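Sugar ABC transporter (Sugar-binding protein) (Bacillus halodurans, PDB 4YO7) probably serves as the solute-binding component of a sugar ABC transporter and binds myo-inositol between its two lobes. Local coordinates at residues A[268-282]-A[311-325]. Numbering follows the deposited sequence.
Sequences LEAMKEGKLDVTVFQ and YELVTPENVEEYEAK. With INS (1,2,3,4,5,6-hexahydroxy-cyclohexane), chain F.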
loop_
_atom_site.group_PDB
_atom_site.type_symbol
_atom_site.label_atom_id
_atom_site.label_comp_id
_atom_site.label_asym_id
_atom_site.label_seq_id
_atom_site.Cartn_x
_atom_site.Cartn_y
_atom_site.Cartn_z
ATOM N N LEU A 268 -12.760 7.682 -2.558
ATOM C CA LEU A 268 -14.162 7.335 -2.688
ATOM C C LEU A 268 -14.992 8.594 -2.906
ATOM O O LEU A 268 -15.949 8.574 -3.669
ATOM C CB LEU A 268 -14.665 6.560 -1.455
ATOM C CG LEU A 268 -14.012 5.197 -1.228
ATOM C CD1 LEU A 268 -14.462 4.643 0.111
ATOM C CD2 LEU A 268 -14.353 4.229 -2.343
ATOM N N GLU A 269 -14.587 9.692 -2.268
ATOM C CA GLU A 269 -15.248 10.970 -2.474
ATOM C C GLU A 269 -15.063 11.432 -3.920
ATOM O O GLU A 269 -15.986 11.970 -4.534
ATOM C CB GLU A 269 -14.704 12.025 -1.520
ATOM C CG GLU A 269 -15.457 13.355 -1.578
ATOM C CD GLU A 269 -14.637 14.529 -1.065
ATOM O OE1 GLU A 269 -13.586 14.306 -0.427
ATOM O OE2 GLU A 269 -15.046 15.684 -1.311
ATOM N N ALA A 270 -13.875 11.225 -4.477
ATOM C CA ALA A 270 -13.651 11.631 -5.862
ATOM C C ALA A 270 -14.497 10.781 -6.788
ATOM O O ALA A 270 -14.956 11.237 -7.837
ATOM C CB ALA A 270 -12.193 11.509 -6.233
HETATM N N MSE A 271 -14.694 9.526 -6.409
HETATM C CA MSE A 271 -15.488 8.645 -7.248
HETATM C C MSE A 271 -16.958 9.064 -7.188
HETATM O O MSE A 271 -17.638 9.072 -8.207
HETATM C CB MSE A 271 -15.325 7.189 -6.823
HETATM C CG MSE A 271 -16.183 6.213 -7.618
HETATM SE SE MSE A 271 -15.687 4.370 -7.199
HETATM C CE MSE A 271 -14.018 4.315 -8.233
ATOM N N LYS A 272 -17.425 9.416 -5.992
ATOM C CA LYS A 272 -18.795 9.909 -5.808
ATOM C C LYS A 272 -19.062 11.154 -6.637
ATOM O O LYS A 272 -20.172 11.347 -7.143
ATOM C CB LYS A 272 -19.060 10.220 -4.331
ATOM C CG LYS A 272 -19.303 9.022 -3.463
ATOM C CD LYS A 272 -19.422 9.448 -2.008
ATOM C CE LYS A 272 -20.787 10.043 -1.696
ATOM N NZ LYS A 272 -21.687 9.063 -1.022
ATOM N N GLU A 273 -18.046 12.003 -6.759
ATOM C CA GLU A 273 -18.142 13.229 -7.540
ATOM C C GLU A 273 -17.985 12.999 -9.041
ATOM O O GLU A 273 -18.056 13.951 -9.813
ATOM C CB GLU A 273 -17.086 14.230 -7.070
ATOM C CG GLU A 273 -17.265 14.729 -5.646
ATOM C CD GLU A 273 -16.041 15.476 -5.125
ATOM O OE1 GLU A 273 -14.906 15.126 -5.524
ATOM O OE2 GLU A 273 -16.205 16.412 -4.312
ATOM N N GLY A 274 -17.776 11.749 -9.453
ATOM C CA GLY A 274 -17.633 11.398 -10.861
ATOM C C GLY A 274 -16.284 11.703 -11.490
ATOM O O GLY A 274 -16.164 11.739 -12.710
ATOM N N LYS A 275 -15.267 11.900 -10.660
ATOM C CA LYS A 275 -13.924 12.224 -11.140
ATOM C C LYS A 275 -13.000 11.025 -11.265
ATOM O O LYS A 275 -12.105 11.033 -12.104
ATOM C CB LYS A 275 -13.268 13.246 -10.212
ATOM C CG LYS A 275 -14.111 14.526 -10.033
ATOM C CD LYS A 275 -13.461 15.464 -9.027
ATOM C CE LYS A 275 -14.338 16.696 -8.740
ATOM N NZ LYS A 275 -13.545 17.799 -8.124
ATOM N N LEU A 276 -13.212 10.020 -10.422
ATOM C CA LEU A 276 -12.368 8.825 -10.362
ATOM C C LEU A 276 -13.196 7.651 -10.820
ATOM O O LEU A 276 -14.253 7.395 -10.247
ATOM C CB LEU A 276 -11.835 8.591 -8.937
ATOM C CG LEU A 276 -10.891 7.396 -8.743
ATOM C CD1 LEU A 276 -9.588 7.590 -9.482
ATOM C CD2 LEU A 276 -10.619 7.142 -7.265
ATOM N N ASP A 277 -12.730 6.957 -11.854
ATOM C CA ASP A 277 -13.509 5.880 -12.481
ATOM C C ASP A 277 -13.356 4.526 -11.806
ATOM O O ASP A 277 -14.312 3.751 -11.763
ATOM C CB ASP A 277 -13.120 5.742 -13.955
ATOM C CG ASP A 277 -13.380 7.018 -14.736
ATOM O OD1 ASP A 277 -14.543 7.243 -15.120
ATOM O OD2 ASP A 277 -12.436 7.806 -14.924
ATOM N N VAL A 278 -12.157 4.250 -11.297
ATOM C CA VAL A 278 -11.799 2.936 -10.787
ATOM C C VAL A 278 -10.895 3.099 -9.592
ATOM O O VAL A 278 -9.989 3.929 -9.618
ATOM C CB VAL A 278 -11.065 2.098 -11.862
ATOM C CG1 VAL A 278 -10.633 0.733 -11.300
ATOM C CG2 VAL A 278 -11.909 1.925 -13.110
ATOM N N THR A 279 -11.132 2.337 -8.530
ATOM C CA THR A 279 -10.081 2.121 -7.566
ATOM C C THR A 279 -10.210 0.708 -7.050
ATOM O O THR A 279 -11.022 -0.078 -7.542
ATOM C CB THR A 279 -10.085 3.194 -6.423
ATOM O OG1 THR A 279 -8.964 2.982 -5.553
ATOM C CG2 THR A 279 -11.343 3.181 -5.595
ATOM N N VAL A 280 -9.342 0.364 -6.113
ATOM C CA VAL A 280 -9.261 -0.982 -5.600
ATOM C C VAL A 280 -9.053 -0.910 -4.094
ATOM O O VAL A 280 -8.055 -0.378 -3.627
ATOM C CB VAL A 280 -8.119 -1.779 -6.253
ATOM C CG1 VAL A 280 -8.107 -3.221 -5.728
ATOM C CG2 VAL A 280 -8.237 -1.763 -7.778
ATOM N N PHE A 281 -10.016 -1.453 -3.338
ATOM C CA PHE A 281 -9.951 -1.408 -1.885
ATOM C C PHE A 281 -8.811 -2.239 -1.337
ATOM O O PHE A 281 -8.703 -3.427 -1.634
ATOM C CB PHE A 281 -11.287 -1.885 -1.306
ATOM C CG PHE A 281 -11.310 -2.019 0.201
ATOM C CD1 PHE A 281 -11.340 -0.898 1.015
ATOM C CD2 PHE A 281 -11.359 -3.278 0.801
ATOM C CE1 PHE A 281 -11.376 -1.033 2.399
ATOM C CE2 PHE A 281 -11.405 -3.407 2.174
ATOM C CZ PHE A 281 -11.420 -2.289 2.966
ATOM N N GLN A 282 -7.967 -1.576 -0.535
ATOM C CA GLN A 282 -6.958 -2.216 0.291
ATOM C C GLN A 282 -7.370 -1.973 1.741
ATOM O O GLN A 282 -7.642 -0.849 2.149
ATOM C CB GLN A 282 -5.548 -1.665 0.021
ATOM C CG GLN A 282 -4.488 -2.567 0.619
ATOM C CD GLN A 282 -3.060 -2.123 0.508
ATOM O OE1 GLN A 282 -2.178 -2.841 0.966
ATOM N NE2 GLN A 282 -2.807 -0.953 -0.048
ATOM N N TYR A 311 -7.632 -7.807 -2.042
ATOM C CA TYR A 311 -8.015 -6.571 -2.689
ATOM C C TYR A 311 -9.427 -6.719 -3.291
ATOM O O TYR A 311 -9.803 -7.826 -3.694
ATOM C CB TYR A 311 -7.036 -6.230 -3.801
ATOM C CG TYR A 311 -5.727 -5.589 -3.412
ATOM C CD1 TYR A 311 -5.673 -4.249 -3.057
ATOM C CD2 TYR A 311 -4.543 -6.292 -3.487
ATOM C CE1 TYR A 311 -4.475 -3.630 -2.771
ATOM C CE2 TYR A 311 -3.330 -5.686 -3.188
ATOM C CZ TYR A 311 -3.316 -4.344 -2.840
ATOM O OH TYR A 311 -2.131 -3.716 -2.571
ATOM N N GLU A 312 -10.193 -5.627 -3.370
ATOM C CA GLU A 312 -11.547 -5.662 -3.954
ATOM C C GLU A 312 -11.770 -4.503 -4.916
ATOM O O GLU A 312 -11.554 -3.344 -4.568
ATOM C CB GLU A 312 -12.612 -5.624 -2.849
ATOM C CG GLU A 312 -12.428 -6.697 -1.771
ATOM C CD GLU A 312 -13.456 -6.618 -0.651
ATOM O OE1 GLU A 312 -14.560 -6.078 -0.867
ATOM O OE2 GLU A 312 -13.158 -7.116 0.455
ATOM N N LEU A 313 -12.244 -4.811 -6.119
ATOM C CA LEU A 313 -12.516 -3.780 -7.112
ATOM C C LEU A 313 -13.622 -2.854 -6.637
ATOM O O LEU A 313 -14.660 -3.316 -6.162
ATOM C CB LEU A 313 -12.918 -4.406 -8.449
ATOM C CG LEU A 313 -13.248 -3.428 -9.575
ATOM C CD1 LEU A 313 -12.010 -2.636 -10.015
ATOM C CD2 LEU A 313 -13.860 -4.173 -10.751
ATOM N N VAL A 314 -13.407 -1.548 -6.779
ATOM C CA VAL A 314 -14.432 -0.563 -6.452
ATOM C C VAL A 314 -14.778 0.282 -7.678
ATOM O O VAL A 314 -13.887 0.848 -8.336
ATOM C CB VAL A 314 -13.985 0.376 -5.315
ATOM C CG1 VAL A 314 -15.150 1.290 -4.897
ATOM C CG2 VAL A 314 -13.455 -0.420 -4.123
ATOM N N THR A 315 -16.067 0.360 -7.977
ATOM C CA THR A 315 -16.562 1.169 -9.087
ATOM C C THR A 315 -17.772 1.954 -8.588
ATOM O O THR A 315 -18.257 1.704 -7.494
ATOM C CB THR A 315 -16.961 0.306 -10.303
ATOM O OG1 THR A 315 -18.144 -0.443 -9.997
ATOM C CG2 THR A 315 -15.834 -0.646 -10.694
ATOM N N PRO A 316 -18.261 2.901 -9.394
ATOM C CA PRO A 316 -19.392 3.715 -8.928
ATOM C C PRO A 316 -20.611 2.871 -8.578
ATOM O O PRO A 316 -21.476 3.312 -7.831
ATOM C CB PRO A 316 -19.659 4.640 -10.119
ATOM C CG PRO A 316 -18.320 4.765 -10.761
ATOM C CD PRO A 316 -17.706 3.408 -10.656
ATOM N N GLU A 317 -20.644 1.646 -9.074
ATOM C CA GLU A 317 -21.750 0.737 -8.815
ATOM C C GLU A 317 -21.747 0.141 -7.398
ATOM O O GLU A 317 -22.801 -0.245 -6.903
ATOM C CB GLU A 317 -21.723 -0.385 -9.848
ATOM C CG GLU A 317 -21.297 0.097 -11.228
ATOM C CD GLU A 317 -21.774 -0.806 -12.342
ATOM O OE1 GLU A 317 -22.043 -1.998 -12.071
ATOM O OE2 GLU A 317 -21.883 -0.317 -13.488
ATOM N N ASN A 318 -20.588 0.059 -6.747
ATOM C CA ASN A 318 -20.524 -0.454 -5.370
ATOM C C ASN A 318 -19.825 0.483 -4.391
ATOM O O ASN A 318 -19.489 0.078 -3.290
ATOM C CB ASN A 318 -19.840 -1.838 -5.326
ATOM C CG ASN A 318 -18.387 -1.814 -5.798
ATOM O OD1 ASN A 318 -17.827 -0.762 -6.067
ATOM N ND2 ASN A 318 -17.782 -2.996 -5.910
ATOM N N VAL A 319 -19.652 1.745 -4.765
ATOM C CA VAL A 319 -18.867 2.662 -3.950
ATOM C C VAL A 319 -19.435 2.827 -2.520
ATOM O O VAL A 319 -18.676 2.878 -1.563
ATOM C CB VAL A 319 -18.746 4.044 -4.636
ATOM C CG1 VAL A 319 -20.111 4.707 -4.820
ATOM C CG2 VAL A 319 -17.801 4.943 -3.863
ATOM N N GLU A 320 -20.760 2.864 -2.367
ATOM C CA GLU A 320 -21.355 3.103 -1.033
ATOM C C GLU A 320 -21.027 1.975 -0.051
ATOM O O GLU A 320 -20.929 2.188 1.156
ATOM C CB GLU A 320 -22.876 3.293 -1.122
ATOM C CG GLU A 320 -23.557 2.512 -2.221
ATOM C CD GLU A 320 -23.503 3.223 -3.557
ATOM O OE1 GLU A 320 -22.977 2.624 -4.520
ATOM O OE2 GLU A 320 -23.978 4.377 -3.638
ATOM N N GLU A 321 -20.829 0.778 -0.577
ATOM C CA GLU A 321 -20.404 -0.359 0.226
ATOM C C GLU A 321 -19.006 -0.174 0.851
ATOM O O GLU A 321 -18.685 -0.795 1.864
ATOM C CB GLU A 321 -20.447 -1.615 -0.650
ATOM C CG GLU A 321 -19.800 -2.845 -0.046
ATOM C CD GLU A 321 -19.879 -4.056 -0.964
ATOM O OE1 GLU A 321 -20.661 -4.015 -1.943
ATOM O OE2 GLU A 321 -19.155 -5.046 -0.706
ATOM N N TYR A 322 -18.172 0.673 0.254
ATOM C CA TYR A 322 -16.794 0.838 0.724
ATOM C C TYR A 322 -16.668 2.121 1.550
ATOM O O TYR A 322 -15.778 2.243 2.387
ATOM C CB TYR A 322 -15.829 0.798 -0.476
ATOM C CG TYR A 322 -15.783 -0.607 -1.031
ATOM C CD1 TYR A 322 -14.909 -1.554 -0.508
ATOM C CD2 TYR A 322 -16.678 -1.015 -2.014
ATOM C CE1 TYR A 322 -14.912 -2.863 -0.965
ATOM C CE2 TYR A 322 -16.676 -2.313 -2.479
ATOM C CZ TYR A 322 -15.792 -3.235 -1.952
ATOM O OH TYR A 322 -15.792 -4.536 -2.411
ATOM N N GLU A 323 -17.574 3.068 1.331
ATOM C CA GLU A 323 -17.689 4.208 2.233
ATOM C C GLU A 323 -17.919 3.675 3.624
ATOM O O GLU A 323 -17.340 4.141 4.599
ATOM C CB GLU A 323 -18.846 5.122 1.860
ATOM C CG GLU A 323 -18.648 5.963 0.633
ATOM C CD GLU A 323 -19.793 6.939 0.464
ATOM O OE1 GLU A 323 -19.656 8.102 0.901
ATOM O OE2 GLU A 323 -20.840 6.533 -0.084
ATOM N N ALA A 324 -18.768 2.659 3.678
ATOM C CA ALA A 324 -19.198 2.054 4.922
ATOM C C ALA A 324 -18.038 1.417 5.697
ATOM O O ALA A 324 -18.184 1.092 6.870
ATOM C CB ALA A 324 -20.277 1.021 4.630
ATOM N N LYS A 325 -16.885 1.249 5.057
ATOM C CA LYS A 325 -15.737 0.641 5.736
ATOM C C LYS A 325 -14.916 1.664 6.505
ATOM O O LYS A 325 -13.824 1.360 6.992
ATOM C CB LYS A 325 -14.864 -0.108 4.724
ATOM C CG LYS A 325 -15.400 -1.512 4.479
ATOM C CD LYS A 325 -14.921 -2.106 3.195
ATOM C CE LYS A 325 -15.739 -3.331 2.818
ATOM N NZ LYS A 325 -15.571 -4.439 3.801
HETATM C C1 INS F . 2.201 2.879 0.555
HETATM C C2 INS F . 1.069 3.863 0.279
HETATM C C3 INS F . 0.210 3.320 -0.863
HETATM C C4 INS F . -0.377 1.948 -0.513
HETATM C C5 INS F . 0.773 0.972 -0.188
HETATM C C6 INS F . 1.626 1.527 0.943
HETATM O O1 INS F . 3.029 3.349 1.654
HETATM O O2 INS F . 0.283 3.966 1.465
HETATM O O3 INS F . -0.848 4.297 -1.087
HETATM O O4 INS F . -1.084 1.420 -1.646
HETATM O O5 INS F . 0.198 -0.271 0.250
HETATM O O6 INS F . 2.752 0.590 1.162
#
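Phe281 N donates to Glu312 O at 2.7 Å, one of the bonds by which strands 279-281 and 312-314 pair as an antiparallel ribbon, flanked by helices 268-272 and 319-323, in a periplasmic binding protein fold. On the helix side Lys272 NZ makes a salt bridge to Glu323 OE2 on its syn side, with a weak second bond to OE1. The strands pair through Phe281 with Glu312 and Thr279 with Val314, the non-hydrogen-bonded pair Val280 and Leu313 lying between them. The ribbon illustrates how a C-terminal tail can be stitched to the body of a domain, since the backbone of Val280 is also bonded to Asp262 of the ligand pocket. Val314 shows how a branched residue serves two neighbours: CG1, anti to the backbone N, reaches the selenium of selenomethionine Met271 at 3.9 Å, whereas CG2 sits over the centre of the Tyr322 ring. That ring lies obliquely to Phe281, their planes at 50°, and its hydroxyl donates to the anti lone pair of Glu312 OE1. Lys325 CD lies over one face of the Phe281 ring in a CH-pi contact, 3.9 Å from the centroid. Beyond the ribbon, Leu268 CD2 meets Val319 CG2 at 3.8 Å as helices 268-272 and 319-323 run nearly antiparallel, their axes 10.4 Å apart. At the ligand end Tyr311 lays CE1 against Gln282 CG at 3.6 Å and bonds through OH to Arg186, which itself hydrogen-bonds the inositol. With alanine at Tyr311, the Gln282 chain would probably lose this flank and Arg186 its hydroxyl partner. Gln282, also held at OE1 by Gln287, runs extended past CG (chi2 -177°), which carries NE2 to inositol O5 at 3.1 Å with an N-H...O angle of 164°.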